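Local coordinates for multidrug resistance protein (Vibrio cholerae, PDB 1YC9) that probably forms the trimeric outer membrane channel of a multidrug efflux system, exporting drugs and other toxic compounds from the cell, at residues S136-L141 against H258-T263; K196-S201 against D400-E405. The protein carries 1 engineered substitution. All blocks are in the same frame, centred on the assembly; numbering follows the deposited sequence.

Interaction 1: S136-L141 against H258-T263; sequences SVAARL and HRADIT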
ATOM      1  N   SER A 136      16.024  10.064   3.484  1.00 23.76           N
ATOM      2  CA  SER A 136      17.179   9.169   3.400  1.00 25.18           C
ATOM      3  C   SER A 136      17.623   8.704   4.800  1.00 25.67           C
ATOM      4  O   SER A 136      18.014   7.555   4.975  1.00 24.47           O
ATOM      5  CB  SER A 136      18.360   9.777   2.628  1.00 25.07           C
ATOM      6  OG  SER A 136      18.927  10.838   3.328  1.00 26.50           O
ATOM      7  N   VAL A 137      17.542   9.599   5.784  1.00 25.01           N
ATOM      8  CA  VAL A 137      17.784   9.210   7.180  1.00 25.06           C
ATOM      9  C   VAL A 137      16.711   8.219   7.656  1.00 24.50           C
ATOM     10  O   VAL A 137      17.027   7.198   8.300  1.00 25.10           O
ATOM     11  CB  VAL A 137      17.841  10.462   8.101  1.00 25.63           C
ATOM     12  CG1 VAL A 137      17.999  10.092   9.592  1.00 25.73           C
ATOM     13  CG2 VAL A 137      18.973  11.366   7.622  1.00 26.52           C
ATOM     14  N   ALA A 138      15.441   8.533   7.399  1.00 24.00           N
ATOM     15  CA  ALA A 138      14.345   7.609   7.715  1.00 24.22           C
ATOM     16  C   ALA A 138      14.573   6.234   7.071  1.00 24.24           C
ATOM     17  O   ALA A 138      14.280   5.206   7.712  1.00 22.95           O
ATOM     18  CB  ALA A 138      12.965   8.184   7.317  1.00 24.07           C
ATOM     19  N   ALA A 139      15.148   6.205   5.868  1.00 24.35           N
ATOM     20  CA  ALA A 139      15.397   4.945   5.169  1.00 26.44           C
ATOM     21  C   ALA A 139      16.499   4.152   5.864  1.00 27.38           C
ATOM     22  O   ALA A 139      16.381   2.918   6.028  1.00 27.30           O
ATOM     23  CB  ALA A 139      15.778   5.158   3.671  1.00 26.64           C
ATOM     24  N   ARG A 140      17.547   4.840   6.308  1.00 27.14           N
ATOM     25  CA  ARG A 140      18.560   4.181   7.084  1.00 27.16           C
ATOM     26  C   ARG A 140      17.950   3.540   8.335  1.00 27.03           C
ATOM     27  O   ARG A 140      18.262   2.399   8.671  1.00 26.37           O
ATOM     28  CB  ARG A 140      19.602   5.192   7.497  1.00 28.63           C
ATOM     29  CG  ARG A 140      20.840   4.564   8.113  1.00 31.48           C
ATOM     30  CD  ARG A 140      21.579   5.548   8.979  1.00 34.22           C
ATOM     31  NE  ARG A 140      22.975   5.174   9.221  1.00 35.59           N
ATOM     32  CZ  ARG A 140      23.487   4.919  10.418  1.00 36.54           C
ATOM     33  NH1 ARG A 140      22.715   4.902  11.497  1.00 37.74           N
ATOM     34  NH2 ARG A 140      24.778   4.642  10.541  1.00 37.08           N
ATOM     35  N   LEU A 141      17.087   4.290   9.014  1.00 26.70           N
ATOM     36  CA  LEU A 141      16.414   3.817  10.220  1.00 27.27           C
ATOM     37  C   LEU A 141      15.534   2.616   9.937  1.00 25.94           C
ATOM     38  O   LEU A 141      15.471   1.684  10.732  1.00 24.65           O
ATOM     39  CB  LEU A 141      15.567   4.936  10.822  1.00 27.40           C
ATOM     40  CG  LEU A 141      15.325   5.130  12.326  1.00 32.86           C
ATOM     41  CD1 LEU A 141      13.828   5.159  12.680  1.00 34.86           C
ATOM     42  CD2 LEU A 141      16.170   4.263  13.273  1.00 31.52           C
ATOM     43  N   HIS A 258      14.415  14.243  16.467  1.00 37.91           N
ATOM     44  CA  HIS A 258      15.161  13.328  15.614  1.00 37.00           C
ATOM     45  C   HIS A 258      14.190  12.562  14.673  1.00 34.73           C
ATOM     46  O   HIS A 258      14.609  11.619  14.001  1.00 36.15           O
ATOM     47  CB  HIS A 258      16.047  12.378  16.442  1.00 37.59           C
ATOM     48  N   ARG A 259      12.913  12.960  14.607  1.00 31.08           N
ATOM     49  CA  ARG A 259      11.993  12.249  13.714  1.00 28.00           C
ATOM     50  C   ARG A 259      12.153  12.845  12.323  1.00 25.52           C
ATOM     51  O   ARG A 259      11.671  13.968  12.047  1.00 21.79           O
ATOM     52  CB  ARG A 259      10.542  12.375  14.145  1.00 27.33           C
ATOM     53  CG  ARG A 259      10.218  11.770  15.493  1.00 29.44           C
ATOM     54  CD  ARG A 259       9.840  10.350  15.444  1.00 31.08           C
ATOM     55  NE  ARG A 259       8.795   9.973  14.468  1.00 29.76           N
ATOM     56  CZ  ARG A 259       7.957   8.952  14.636  1.00 29.30           C
ATOM     57  NH1 ARG A 259       7.935   8.309  15.791  1.00 29.45           N
ATOM     58  NH2 ARG A 259       7.073   8.650  13.710  1.00 27.12           N
ATOM     59  N   ALA A 260      12.827  12.101  11.462  1.00 23.73           N
ATOM     60  CA  ALA A 260      13.011  12.511  10.075  1.00 24.24           C
ATOM     61  C   ALA A 260      11.666  12.601   9.328  1.00 24.00           C
ATOM     62  O   ALA A 260      11.517  13.429   8.451  1.00 23.57           O
ATOM     63  CB  ALA A 260      13.966  11.553   9.355  1.00 26.35           C
ATOM     64  N   ASP A 261      10.681  11.785   9.675  1.00 23.10           N
ATOM     65  CA  ASP A 261       9.336  11.871   9.037  1.00 23.32           C
ATOM     66  C   ASP A 261       8.639  13.199   9.317  1.00 22.69           C
ATOM     67  O   ASP A 261       8.012  13.800   8.430  1.00 21.61           O
ATOM     68  CB  ASP A 261       8.437  10.677   9.384  1.00 22.94           C
ATOM     69  CG  ASP A 261       8.162  10.513  10.902  1.00 26.86           C
ATOM     70  OD1 ASP A 261       7.162   9.851  11.283  1.00 26.38           O
ATOM     71  OD2 ASP A 261       8.865  11.011  11.823  1.00 28.39           O
ATOM     72  N   ILE A 262       8.749  13.693  10.555  1.00 21.67           N
ATOM     73  CA  ILE A 262       8.207  14.998  10.898  1.00 21.15           C
ATOM     74  C   ILE A 262       8.978  16.083  10.143  1.00 20.41           C
ATOM     75  O   ILE A 262       8.380  17.010   9.599  1.00 19.71           O
ATOM     76  CB  ILE A 262       8.272  15.267  12.426  1.00 21.81           C
ATOM     77  CG1 ILE A 262       7.339  14.304  13.147  1.00 22.45           C
ATOM     78  CG2 ILE A 262       7.938  16.699  12.752  1.00 21.34           C
ATOM     79  CD1 ILE A 262       7.455  14.315  14.660  1.00 25.24           C
ATOM     80  N   THR A 263      10.307  15.999  10.113  1.00 19.95           N
ATOM     81  CA  THR A 263      11.089  16.976   9.392  1.00 19.40           C
ATOM     82  C   THR A 263      10.685  17.011   7.914  1.00 18.94           C
ATOM     83  O   THR A 263      10.505  18.067   7.347  1.00 19.53           O
ATOM     84  CB  THR A 263      12.534  16.627   9.531  1.00 20.50           C
ATOM     85  OG1 THR A 263      12.858  16.724  10.923  1.00 20.25           O
ATOM     86  CG2 THR A 263      13.404  17.618   8.790  1.00 20.35           C
TER

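Interaction 2: K196-S201 against D400-E405; sequences KAVAAS and DVLVAE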
ATOM      1  N   LYS A 196       3.520 -40.493  26.277  1.00 26.01           N
ATOM      2  CA  LYS A 196       4.111 -40.571  24.959  1.00 25.63           C
ATOM      3  C   LYS A 196       3.463 -39.544  24.004  1.00 24.69           C
ATOM      4  O   LYS A 196       4.158 -38.963  23.196  1.00 24.58           O
ATOM      5  CB  LYS A 196       4.000 -41.991  24.418  1.00 25.56           C
ATOM      6  CG  LYS A 196       4.876 -42.950  25.168  1.00 29.66           C
ATOM      7  CD  LYS A 196       4.607 -44.411  24.705  1.00 33.95           C
ATOM      8  CE  LYS A 196       5.685 -45.334  25.229  1.00 37.59           C
ATOM      9  NZ  LYS A 196       6.921 -45.197  24.433  1.00 41.33           N
ATOM     10  N   ALA A 197       2.174 -39.293  24.171  1.00 24.75           N
ATOM     11  CA  ALA A 197       1.451 -38.327  23.356  1.00 25.94           C
ATOM     12  C   ALA A 197       1.987 -36.911  23.685  1.00 25.94           C
ATOM     13  O   ALA A 197       2.351 -36.138  22.759  1.00 24.88           O
ATOM     14  CB  ALA A 197       0.001 -38.406  23.615  1.00 26.13           C
ATOM     15  N   VAL A 198       2.145 -36.648  24.977  1.00 25.60           N
ATOM     16  CA  VAL A 198       2.744 -35.387  25.441  1.00 26.80           C
ATOM     17  C   VAL A 198       4.135 -35.193  24.833  1.00 26.61           C
ATOM     18  O   VAL A 198       4.418 -34.115  24.265  1.00 26.26           O
ATOM     19  CB  VAL A 198       2.781 -35.297  26.998  1.00 27.79           C
ATOM     20  CG1 VAL A 198       3.649 -34.101  27.483  1.00 27.91           C
ATOM     21  CG2 VAL A 198       1.397 -35.148  27.546  1.00 28.74           C
ATOM     22  N   ALA A 199       4.999 -36.211  24.892  1.00 25.68           N
ATOM     23  CA  ALA A 199       6.385 -36.063  24.426  1.00 26.04           C
ATOM     24  C   ALA A 199       6.440 -35.817  22.904  1.00 25.66           C
ATOM     25  O   ALA A 199       7.277 -35.053  22.432  1.00 25.05           O
ATOM     26  CB  ALA A 199       7.212 -37.277  24.731  1.00 26.35           C
ATOM     27  N   ALA A 200       5.582 -36.512  22.162  1.00 25.12           N
ATOM     28  CA  ALA A 200       5.554 -36.412  20.720  1.00 25.50           C
ATOM     29  C   ALA A 200       5.095 -34.979  20.353  1.00 25.38           C
ATOM     30  O   ALA A 200       5.684 -34.342  19.489  1.00 24.71           O
ATOM     31  CB  ALA A 200       4.634 -37.454  20.118  1.00 24.99           C
ATOM     32  N   SER A 201       4.080 -34.506  21.049  1.00 25.69           N
ATOM     33  CA  SER A 201       3.582 -33.151  20.887  1.00 26.80           C
ATOM     34  C   SER A 201       4.621 -32.070  21.183  1.00 26.00           C
ATOM     35  O   SER A 201       4.710 -31.092  20.432  1.00 25.15           O
ATOM     36  CB  SER A 201       2.390 -32.922  21.796  1.00 27.00           C
ATOM     37  OG  SER A 201       1.809 -31.697  21.459  1.00 33.96           O
ATOM     38  N   ASP A 400      -1.274 -35.517  37.986  1.00 32.46           N
ATOM     39  CA  ASP A 400      -0.751 -34.355  38.696  1.00 31.84           C
ATOM     40  C   ASP A 400       0.522 -33.877  38.066  1.00 29.64           C
ATOM     41  O   ASP A 400       0.762 -32.674  37.961  1.00 28.53           O
ATOM     42  CB  ASP A 400      -0.540 -34.633  40.177  1.00 32.60           C
ATOM     43  CG  ASP A 400      -1.779 -35.095  40.844  1.00 34.89           C
ATOM     44  OD1 ASP A 400      -2.876 -34.536  40.601  1.00 37.68           O
ATOM     45  OD2 ASP A 400      -1.763 -36.051  41.637  1.00 44.02           O
ATOM     46  N   VAL A 401       1.352 -34.829  37.644  1.00 28.12           N
ATOM     47  CA  VAL A 401       2.575 -34.530  36.961  1.00 26.35           C
ATOM     48  C   VAL A 401       2.293 -33.858  35.595  1.00 26.24           C
ATOM     49  O   VAL A 401       2.886 -32.841  35.282  1.00 23.87           O
ATOM     50  CB  VAL A 401       3.437 -35.764  36.794  1.00 26.30           C
ATOM     51  CG1 VAL A 401       4.586 -35.458  35.921  1.00 25.20           C
ATOM     52  CG2 VAL A 401       3.924 -36.277  38.204  1.00 28.87           C
ATOM     53  N   LEU A 402       1.398 -34.430  34.805  1.00 25.31           N
ATOM     54  CA  LEU A 402       1.090 -33.866  33.490  1.00 26.00           C
ATOM     55  C   LEU A 402       0.638 -32.411  33.601  1.00 25.94           C
ATOM     56  O   LEU A 402       1.072 -31.589  32.823  1.00 25.06           O
ATOM     57  CB  LEU A 402       0.026 -34.712  32.837  1.00 26.57           C
ATOM     58  CG  LEU A 402      -0.579 -34.297  31.501  1.00 27.80           C
ATOM     59  CD1 LEU A 402      -0.987 -35.534  30.720  1.00 33.09           C
ATOM     60  CD2 LEU A 402      -1.783 -33.420  31.707  1.00 32.64           C
ATOM     61  N   VAL A 403      -0.241 -32.120  34.559  1.00 25.51           N
ATOM     62  CA  VAL A 403      -0.830 -30.800  34.735  1.00 26.80           C
ATOM     63  C   VAL A 403       0.229 -29.806  35.127  1.00 26.29           C
ATOM     64  O   VAL A 403       0.298 -28.710  34.574  1.00 24.76           O
ATOM     65  CB  VAL A 403      -2.022 -30.835  35.703  1.00 27.69           C
ATOM     66  CG1 VAL A 403      -2.472 -29.457  36.118  1.00 30.13           C
ATOM     67  CG2 VAL A 403      -3.185 -31.612  35.091  1.00 30.43           C
ATOM     68  N   ALA A 404       1.108 -30.207  36.044  1.00 25.12           N
ATOM     69  CA  ALA A 404       2.200 -29.369  36.441  1.00 24.63           C
ATOM     70  C   ALA A 404       3.220 -29.122  35.336  1.00 24.28           C
ATOM     71  O   ALA A 404       3.706 -28.033  35.185  1.00 23.09           O
ATOM     72  CB  ALA A 404       2.892 -29.974  37.699  1.00 24.96           C
ATOM     73  N   GLU A 405       3.585 -30.165  34.595  1.00 22.30           N
ATOM     74  CA  GLU A 405       4.526 -30.071  33.499  1.00 23.92           C
ATOM     75  C   GLU A 405       4.009 -29.043  32.465  1.00 22.81           C
ATOM     76  O   GLU A 405       4.753 -28.213  31.961  1.00 21.69           O
ATOM     77  CB  GLU A 405       4.621 -31.436  32.771  1.00 23.47           C
ATOM     78  CG  GLU A 405       5.625 -32.382  33.377  1.00 28.99           C
ATOM     79  CD  GLU A 405       5.809 -33.636  32.560  1.00 30.15           C
ATOM     80  OE1 GLU A 405       4.901 -33.945  31.760  1.00 33.13           O
ATOM     81  OE2 GLU A 405       6.863 -34.288  32.700  1.00 39.30           O
TER

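Interaction 1: S136-L141 against H258-T263
In the helical part of this outer membrane factor, Val137 and Ala138 of the long helix 117-183 meet Ala260, which opens helix 260-281. The backbones come close, with the CA atoms of Ala138 and Ala260 5.6 Å apart, because small side chains face each other here. The methyl CB of Ala260 lies 4.1 Å from Ala138 CB and also reaches over the backbone, 3.9 Å from Ala138 N. Val137, the preceding residue, comes to the same methyl, its branch point CB 4.2 Å from Ala260 CB. The contact lays the first turn of helix 260-281 against helix 117-183, about a third of the way along it. Arg259 occupies the N-cap position; its CB points away from helix 117-183, and the guanidinium grips Asp261 side-on in a salt bridge: NE donates to OD2 at 2.8 Å and NH2 to OD1 at 2.7 Å. Both oxygens are met on their syn sides and nearly in the guanidinium plane; the two bonds fix the rotation of both groups, although the nitrogens stand 18° and 22° out of the carboxylate plane. Arg259 NH1 has further partners in Glu355 and the carbonyl of Ala432, tying this helix start to helices 326-391 and 398-433, while Phe437 packs on Val137.

Interaction 2: K196-S201 against D400-E405
Val198 and Leu402 mark the closest backbone approach between segments 196-201 and 400-405, their CA atoms 8.4 Å apart, with the two segments running in the same general sense. Across that spacing the main touch is one methyl from each residue. Val198 CG2 meets Leu402 CD1 at 4.0 Å, the two side chains passing each other at a slant. The valine bond from CA to CB points toward the partner helix, and its branches divide the work: CG2, anti to the carbonyl carbon, is the branch that meets the leucine, and CG1, anti to the backbone N (chi1 169°), is the one nearest Glu405. Leu402 starts less directly. Its CB does not aim at helix 189-223, but CG lies anti to the backbone N (chi1 175°) and carries CD1 inward, while CD2 stays farther off. Glu405, one turn on, brings its carboxylate near the same valine, with OE1 4.5 Å from Val198 CG1. At this distance it is a loose van der Waals contact, since the polar partners of the carboxylate lie on helix 117-183: OE2 is hydrogen-bonded to Thr174 OG1, and OE1 has a long, weak ion pair with Arg171 NE. Arg171 packs on Val198 as well, so helix 117-183 contributes to both sides of the contact. Helix 326-391 packs against 400-405, with Val401 on Ala387 and Tyr391, and Ala404 and Glu405 on Leu384. Other subunits pack here too: Ala197 and Ala200 lie on Gln379 and Ala376 of the second subunit, and Val403 and Ala404 on Leu399 and Gln194 of the third, placing the pair within the helical barrel shared by the three chains.

In the fold
Interactions 1 and 2 lie far apart along the helical part of the subunit, with about 50 Å between their centres and about 36 Å between nearest atoms. Interaction 1 sits about 8 Å from the centre of the chain, interaction 2 about 46 Å from it, near the helix end remote from the transmembrane strands. Their segments alternate in sequence, and each contact joins the first outer membrane efflux protein range to the second. Helix 117-183 links them: it supplies 136-141 to interaction 1 and, farther on, packs beside interaction 2. Other subunits approach interaction 2 from two sides, whereas none touches the segments of interaction 1.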